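Local coordinates for protein terminase small subunit (Thermus phage G20c, PDB 6EJQ) that probably recognises the packaging initiation site on viral DNA and regulates the ATPase of the large terminase subunit, working as a nine-subunit ring, at residues I75-L80 / Q127-A132; V33-K36 / E40-L43. One frame throughout, in Å; residues are numbered along the deposited sequence.

Contact 1: I75-L80 / Q127-A132; sequences IFQKDL and QERITA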
ATOM      1  N   ILE B  75      -1.853 -27.488  -8.260  1.00 35.24           N
ATOM      2  CA  ILE B  75      -2.034 -28.209  -7.009  1.00 34.94           C
ATOM      3  C   ILE B  75      -2.496 -27.280  -5.891  1.00 34.81           C
ATOM      4  O   ILE B  75      -3.413 -27.623  -5.144  1.00 35.11           O
ATOM      5  CB  ILE B  75      -0.739 -28.931  -6.570  1.00 34.89           C
ATOM      6  CG1 ILE B  75      -0.406 -30.048  -7.551  1.00 35.61           C
ATOM      7  CG2 ILE B  75      -0.880 -29.507  -5.162  1.00 35.92           C
ATOM      8  CD1 ILE B  75       1.041 -30.472  -7.506  1.00 37.09           C
ATOM      9  N   PHE B  76      -1.835 -26.133  -5.743  1.00 35.22           N
ATOM     10  CA  PHE B  76      -2.244 -25.163  -4.719  1.00 35.72           C
ATOM     11  C   PHE B  76      -3.652 -24.659  -5.024  1.00 33.65           C
ATOM     12  O   PHE B  76      -4.482 -24.557  -4.125  1.00 33.21           O
ATOM     13  CB  PHE B  76      -1.281 -23.967  -4.623  1.00 37.19           C
ATOM     14  CG  PHE B  76       0.121 -24.312  -4.167  1.00 37.62           C
ATOM     15  CD1 PHE B  76       0.366 -25.271  -3.198  1.00 38.94           C
ATOM     16  CD2 PHE B  76       1.203 -23.607  -4.678  1.00 39.90           C
ATOM     17  CE1 PHE B  76       1.667 -25.553  -2.786  1.00 40.70           C
ATOM     18  CE2 PHE B  76       2.503 -23.873  -4.263  1.00 40.45           C
ATOM     19  CZ  PHE B  76       2.737 -24.850  -3.309  1.00 39.42           C
ATOM     20  N   GLN B  77      -3.923 -24.375  -6.292  1.00 33.05           N
ATOM     21  CA  GLN B  77      -5.245 -23.902  -6.712  1.00 34.68           C
ATOM     22  C   GLN B  77      -6.336 -24.873  -6.277  1.00 34.39           C
ATOM     23  O   GLN B  77      -7.386 -24.453  -5.795  1.00 34.51           O
ATOM     24  CB  GLN B  77      -5.310 -23.701  -8.226  1.00 35.19           C
ATOM     25  CG  GLN B  77      -6.460 -22.824  -8.689  1.00 35.34           C
ATOM     26  CD  GLN B  77      -6.474 -22.626 -10.189  1.00 35.08           C
ATOM     27  OE1 GLN B  77      -6.179 -23.547 -10.949  1.00 34.95           O
ATOM     28  NE2 GLN B  77      -6.841 -21.427 -10.624  1.00 34.75           N
ATOM     29  N   LYS B  78      -6.065 -26.167  -6.405  1.00 35.16           N
ATOM     30  CA  LYS B  78      -7.030 -27.187  -6.003  1.00 36.44           C
ATOM     31  C   LYS B  78      -7.251 -27.218  -4.491  1.00 34.30           C
ATOM     32  O   LYS B  78      -8.382 -27.395  -4.034  1.00 34.19           O
ATOM     33  CB  LYS B  78      -6.616 -28.548  -6.525  1.00 38.98           C
ATOM     34  CG  LYS B  78      -7.697 -29.607  -6.434  1.00 41.58           C
ATOM     35  CD  LYS B  78      -7.165 -30.905  -7.019  1.00 44.24           C
ATOM     36  CE  LYS B  78      -7.968 -32.101  -6.555  1.00 47.21           C
ATOM     37  NZ  LYS B  78      -9.178 -32.233  -7.394  1.00 50.76           N
ATOM     38  N   ASP B  79      -6.183 -27.025  -3.721  1.00 35.17           N
ATOM     39  CA  ASP B  79      -6.306 -26.867  -2.269  1.00 34.73           C
ATOM     40  C   ASP B  79      -7.163 -25.653  -1.909  1.00 36.55           C
ATOM     41  O   ASP B  79      -8.050 -25.751  -1.056  1.00 38.66           O
ATOM     42  CB  ASP B  79      -4.940 -26.732  -1.606  1.00 34.53           C
ATOM     43  CG  ASP B  79      -4.124 -28.001  -1.667  1.00 36.35           C
ATOM     44  OD1 ASP B  79      -4.692 -29.093  -1.906  1.00 38.92           O
ATOM     45  OD2 ASP B  79      -2.901 -27.903  -1.470  1.00 35.89           O
ATOM     46  N   LEU B  80      -6.895 -24.524  -2.564  1.00 36.47           N
ATOM     47  CA  LEU B  80      -7.626 -23.287  -2.314  1.00 36.33           C
ATOM     48  C   LEU B  80      -9.102 -23.406  -2.674  1.00 34.44           C
ATOM     49  O   LEU B  80      -9.948 -22.920  -1.938  1.00 34.22           O
ATOM     50  CB  LEU B  80      -6.984 -22.101  -3.054  1.00 36.48           C
ATOM     51  CG  LEU B  80      -5.552 -21.725  -2.651  1.00 37.54           C
ATOM     52  CD1 LEU B  80      -5.131 -20.449  -3.358  1.00 37.62           C
ATOM     53  CD2 LEU B  80      -5.376 -21.573  -1.148  1.00 38.15           C
ATOM     54  N   GLN B 127      -4.880 -16.520 -14.292  1.00 37.62           N
ATOM     55  CA  GLN B 127      -4.307 -15.476 -15.140  1.00 37.69           C
ATOM     56  C   GLN B 127      -2.787 -15.552 -15.211  1.00 36.81           C
ATOM     57  O   GLN B 127      -2.205 -15.361 -16.274  1.00 36.16           O
ATOM     58  CB  GLN B 127      -4.774 -14.086 -14.701  1.00 39.11           C
ATOM     59  CG  GLN B 127      -6.258 -13.819 -14.962  1.00 42.90           C
ATOM     60  CD  GLN B 127      -6.735 -14.241 -16.365  1.00 47.35           C
ATOM     61  OE1 GLN B 127      -7.741 -14.960 -16.505  1.00 47.10           O
ATOM     62  NE2 GLN B 127      -6.004 -13.808 -17.406  1.00 46.37           N
ATOM     63  N   GLU B 128      -2.158 -15.854 -14.084  1.00 36.66           N
ATOM     64  CA  GLU B 128      -0.729 -16.133 -14.046  1.00 38.34           C
ATOM     65  C   GLU B 128      -0.342 -17.322 -14.935  1.00 36.67           C
ATOM     66  O   GLU B 128       0.687 -17.272 -15.610  1.00 36.89           O
ATOM     67  CB  GLU B 128      -0.266 -16.334 -12.604  1.00 40.92           C
ATOM     68  CG  GLU B 128      -0.211 -15.015 -11.840  1.00 44.03           C
ATOM     69  CD  GLU B 128      -0.108 -15.150 -10.325  1.00 46.61           C
ATOM     70  OE1 GLU B 128      -0.178 -16.273  -9.767  1.00 48.15           O
ATOM     71  OE2 GLU B 128       0.019 -14.090  -9.679  1.00 51.55           O
ATOM     72  N   ARG B 129      -1.177 -18.360 -14.960  1.00 36.68           N
ATOM     73  CA  ARG B 129      -0.995 -19.494 -15.888  1.00 35.67           C
ATOM     74  C   ARG B 129      -1.045 -19.033 -17.340  1.00 34.87           C
ATOM     75  O   ARG B 129      -0.153 -19.344 -18.117  1.00 34.81           O
ATOM     76  CB  ARG B 129      -2.044 -20.588 -15.661  1.00 36.15           C
ATOM     77  CG  ARG B 129      -1.861 -21.816 -16.543  1.00 37.81           C
ATOM     78  CD  ARG B 129      -2.412 -23.073 -15.894  1.00 38.49           C
ATOM     79  NE  ARG B 129      -3.838 -22.944 -15.693  1.00 41.42           N
ATOM     80  CZ  ARG B 129      -4.496 -22.934 -14.534  1.00 40.40           C
ATOM     81  NH1 ARG B 129      -3.900 -23.084 -13.352  1.00 40.53           N
ATOM     82  NH2 ARG B 129      -5.811 -22.783 -14.580  1.00 40.76           N
ATOM     83  N   ILE B 130      -2.076 -18.271 -17.685  1.00 34.03           N
ATOM     84  CA  ILE B 130      -2.256 -17.775 -19.044  1.00 34.18           C
ATOM     85  C   ILE B 130      -1.062 -16.915 -19.468  1.00 35.22           C
ATOM     86  O   ILE B 130      -0.521 -17.096 -20.560  1.00 32.74           O
ATOM     87  CB  ILE B 130      -3.595 -17.032 -19.175  1.00 33.94           C
ATOM     88  CG1 ILE B 130      -4.736 -18.047 -19.088  1.00 34.74           C
ATOM     89  CG2 ILE B 130      -3.703 -16.268 -20.488  1.00 34.21           C
ATOM     90  CD1 ILE B 130      -6.041 -17.447 -18.623  1.00 36.16           C
ATOM     91  N   THR B 131      -0.634 -16.023 -18.579  1.00 36.81           N
ATOM     92  CA  THR B 131       0.524 -15.153 -18.821  1.00 37.21           C
ATOM     93  C   THR B 131       1.798 -15.970 -19.099  1.00 37.32           C
ATOM     94  O   THR B 131       2.484 -15.746 -20.103  1.00 36.01           O
ATOM     95  CB  THR B 131       0.748 -14.206 -17.625  1.00 37.10           C
ATOM     96  OG1 THR B 131      -0.404 -13.365 -17.466  1.00 38.10           O
ATOM     97  CG2 THR B 131       1.984 -13.338 -17.820  1.00 38.00           C
ATOM     98  N   ALA B 132       2.081 -16.929 -18.226  1.00 37.00           N
ATOM     99  CA  ALA B 132       3.254 -17.801 -18.380  1.00 36.51           C
ATOM    100  C   ALA B 132       3.189 -18.677 -19.636  1.00 37.59           C
ATOM    101  O   ALA B 132       4.196 -18.844 -20.329  1.00 39.05           O
ATOM    102  CB  ALA B 132       3.437 -18.660 -17.146  1.00 36.09           C
TER
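Gln77 on helix 59-95 and Arg129 on helix 112-139 meet through their polar ends alone, across a gap of 11.0 Å between their CA atoms. The arginine can be followed outward. CB leaves the backbone toward the other helix; CG, anti to the backbone N (chi1 -177°), runs on without coming nearer to Gln77, and CD starts the approach. The side chain packs on Arg72 of a second subunit. A bend at chi3 (63°) then turns the guanidinium out of the line of the chain. NE forms a salt bridge with Glu65 of the second subunit, with Arg74 NH1 of the same chain close by. Arg129 NH1 gives a weak but fairly straight hydrogen bond to Gln77 OE1 at 3.3 Å, the oxygen lying at the guanidinium edge and near its plane. Arg129 NH2, 3.7 Å from Gln77 OE1 and not bonded to it, makes a salt bridge with Asp126 OD1.

Gln77 arrives extended, crossing Arg129 at about a right angle, its amide plane turned 66° from the guanidinium. Its NE2 donates to Asp126 OD1 and Ile122 O, which fixes the amide with OE1 facing the arginine. Asp126 thus holds both partners, and with Glu65 it probably offsets the like charges of Arg129 and Arg74. The arrangement is a buried polar network within an antiparallel helical hairpin, continued through Glu65 into the subunit interface of the nonameric ring.

Contact 2: V33-K36 / E40-L43; sequences VKRK and EEVL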
ATOM      1  N   VAL B  33      30.085 -38.350   6.970  1.00 68.72           N
ATOM      2  CA  VAL B  33      31.027 -39.137   6.158  1.00 68.43           C
ATOM      3  C   VAL B  33      32.013 -39.983   6.982  1.00 70.09           C
ATOM      4  O   VAL B  33      32.799 -40.733   6.401  1.00 70.23           O
ATOM      5  CB  VAL B  33      31.774 -38.249   5.120  1.00 65.21           C
ATOM      6  CG1 VAL B  33      30.778 -37.638   4.141  1.00 66.17           C
ATOM      7  CG2 VAL B  33      32.620 -37.158   5.775  1.00 64.03           C
ATOM      8  N   LYS B  34      31.959 -39.869   8.316  1.00 70.97           N
ATOM      9  CA  LYS B  34      32.786 -40.660   9.236  1.00 67.75           C
ATOM     10  C   LYS B  34      34.266 -40.499   8.874  1.00 69.12           C
ATOM     11  O   LYS B  34      34.975 -41.465   8.600  1.00 74.17           O
ATOM     12  CB  LYS B  34      32.333 -42.129   9.248  1.00 65.01           C
ATOM     13  N   ARG B  35      34.706 -39.245   8.869  1.00 68.76           N
ATOM     14  CA  ARG B  35      36.002 -38.855   8.332  1.00 67.92           C
ATOM     15  C   ARG B  35      36.319 -37.419   8.748  1.00 70.90           C
ATOM     16  O   ARG B  35      35.412 -36.604   8.880  1.00 76.65           O
ATOM     17  CB  ARG B  35      35.944 -38.920   6.814  1.00 68.87           C
ATOM     18  CG  ARG B  35      37.302 -38.937   6.141  1.00 70.59           C
ATOM     19  CD  ARG B  35      37.374 -37.958   4.990  1.00 68.77           C
ATOM     20  NE  ARG B  35      36.224 -38.039   4.085  1.00 64.73           N
ATOM     21  CZ  ARG B  35      35.926 -37.117   3.168  1.00 60.86           C
ATOM     22  NH1 ARG B  35      36.686 -36.038   3.009  1.00 58.57           N
ATOM     23  NH2 ARG B  35      34.860 -37.272   2.396  1.00 62.98           N
ATOM     24  N   LYS B  36      37.591 -37.101   8.948  1.00 71.35           N
ATOM     25  CA  LYS B  36      37.981 -35.759   9.377  1.00 73.50           C
ATOM     26  C   LYS B  36      38.052 -34.844   8.162  1.00 72.42           C
ATOM     27  O   LYS B  36      39.091 -34.786   7.498  1.00 75.92           O
ATOM     28  CB  LYS B  36      39.340 -35.793  10.089  1.00 78.27           C
ATOM     29  CG  LYS B  36      39.365 -36.608  11.378  1.00 81.28           C
ATOM     30  CD  LYS B  36      40.734 -37.247  11.596  1.00 82.84           C
ATOM     31  CE  LYS B  36      40.842 -37.954  12.936  1.00 80.26           C
ATOM     32  NZ  LYS B  36      41.119 -37.002  14.041  1.00 79.26           N
ATOM     33  N   GLU B  40      39.668 -26.586   4.539  1.00 63.25           N
ATOM     34  CA  GLU B  40      40.247 -26.430   3.194  1.00 66.25           C
ATOM     35  C   GLU B  40      39.521 -27.262   2.152  1.00 58.08           C
ATOM     36  O   GLU B  40      39.331 -26.804   1.033  1.00 52.83           O
ATOM     37  CB  GLU B  40      41.756 -26.761   3.168  1.00 73.81           C
ATOM     38  CG  GLU B  40      42.668 -25.598   3.561  1.00 81.39           C
ATOM     39  CD  GLU B  40      42.425 -25.076   4.978  1.00 89.73           C
ATOM     40  OE1 GLU B  40      42.499 -23.840   5.171  1.00 97.28           O
ATOM     41  OE2 GLU B  40      42.148 -25.889   5.900  1.00 88.55           O
ATOM     42  N   GLU B  41      39.118 -28.475   2.522  1.00 54.98           N
ATOM     43  CA  GLU B  41      38.324 -29.309   1.629  1.00 51.19           C
ATOM     44  C   GLU B  41      36.958 -28.662   1.367  1.00 48.15           C
ATOM     45  O   GLU B  41      36.525 -28.610   0.230  1.00 46.70           O
ATOM     46  CB  GLU B  41      38.145 -30.717   2.185  1.00 49.66           C
ATOM     47  CG  GLU B  41      37.574 -31.686   1.156  1.00 51.31           C
ATOM     48  CD  GLU B  41      37.174 -33.015   1.747  1.00 51.28           C
ATOM     49  OE1 GLU B  41      37.778 -33.412   2.756  1.00 55.95           O
ATOM     50  OE2 GLU B  41      36.256 -33.673   1.203  1.00 50.74           O
ATOM     51  N   VAL B  42      36.305 -28.170   2.418  1.00 47.01           N
ATOM     52  CA  VAL B  42      34.987 -27.536   2.297  1.00 49.56           C
ATOM     53  C   VAL B  42      35.066 -26.343   1.357  1.00 48.77           C
ATOM     54  O   VAL B  42      34.201 -26.179   0.500  1.00 50.31           O
ATOM     55  CB  VAL B  42      34.391 -27.141   3.680  1.00 47.83           C
ATOM     56  CG1 VAL B  42      33.206 -26.190   3.534  1.00 49.24           C
ATOM     57  CG2 VAL B  42      33.955 -28.385   4.434  1.00 45.02           C
ATOM     58  N   LEU B  43      36.120 -25.546   1.502  1.00 51.36           N
ATOM     59  CA  LEU B  43      36.361 -24.389   0.631  1.00 52.77           C
ATOM     60  C   LEU B  43      36.511 -24.775  -0.833  1.00 51.41           C
ATOM     61  O   LEU B  43      35.982 -24.091  -1.709  1.00 52.68           O
ATOM     62  CB  LEU B  43      37.600 -23.602   1.092  1.00 53.48           C
ATOM     63  CG  LEU B  43      37.420 -22.742   2.343  1.00 55.62           C
ATOM     64  CD1 LEU B  43      38.768 -22.211   2.807  1.00 57.35           C
ATOM     65  CD2 LEU B  43      36.455 -21.587   2.090  1.00 56.73           C
TER
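A salt bridge spans the turn of a helix-turn-helix-type N-terminal domain, joining the loop that follows helix 22-33 to the first turn of helix 39-53. Its partners are Arg35 and Glu41, whose side chains come at each other from opposite directions. A single guanidinium nitrogen does the work: NH1 of Arg35 lies 2.9 Å from Glu41 OE1 and 3.0 Å from Glu41 OE2, pointing into the mouth of the carboxylate. The hydrogen bond to OE2 is close to straight (165° at the hydrogen) and uses the syn lone pair of that oxygen. Guanidinium and carboxylate are nearly coplanar, 9° apart, and the acid sits at the edge of the arginine. Arg35 NH2 stands farther off, 4.0 Å from Glu41 OE2, so this is not the two-nitrogen, two-oxygen pairing that an arginine and a carboxylate can form.

The two chains reach this point differently. Glu41 is stretched out, with CG anti to the backbone N (chi1 -168°). Arg35 bends at chi2 and chi3, swinging its guanidinium round to the acid.

The helix end sets the backbone from which Arg35 starts. Helix 22-33 ends in a Schellman motif with Lys34, at positive phi, as the C-prime residue; Arg35 N bonds to Ser30 O and Lys34 N to Leu31 O. At the other end Thr38 OG1 accepts from Glu41 N. The pair lies on the surface of the domain, where no other chain of the assembly touches the two segments, though crystal packing may influence the side-chain pose. Glu41 and Val33 also pack on Phe8 of helix 4-17, and Val42 touches Val12 of that helix and Pro22, Ile25 and Ala26 of helix 22-33.

Overall arrangement
Contact 1 is buried and contact 2 lies at the surface, with their centres 44 Å apart on opposite sides of the chain's centre and no touch between them. Both rest on an arginine, yet the settings differ. In the C-terminal domain, contact 1 links two long helices distant in sequence through a weak bond to a neutral amide, within a network that includes a neighbouring subunit. Contact 2 is local to the N-terminal domain, a direct charge pair between a loop and the helix just after it. They share no element, but helix 39-53 of contact 2 is followed in the chain by helix 59-95 of contact 1.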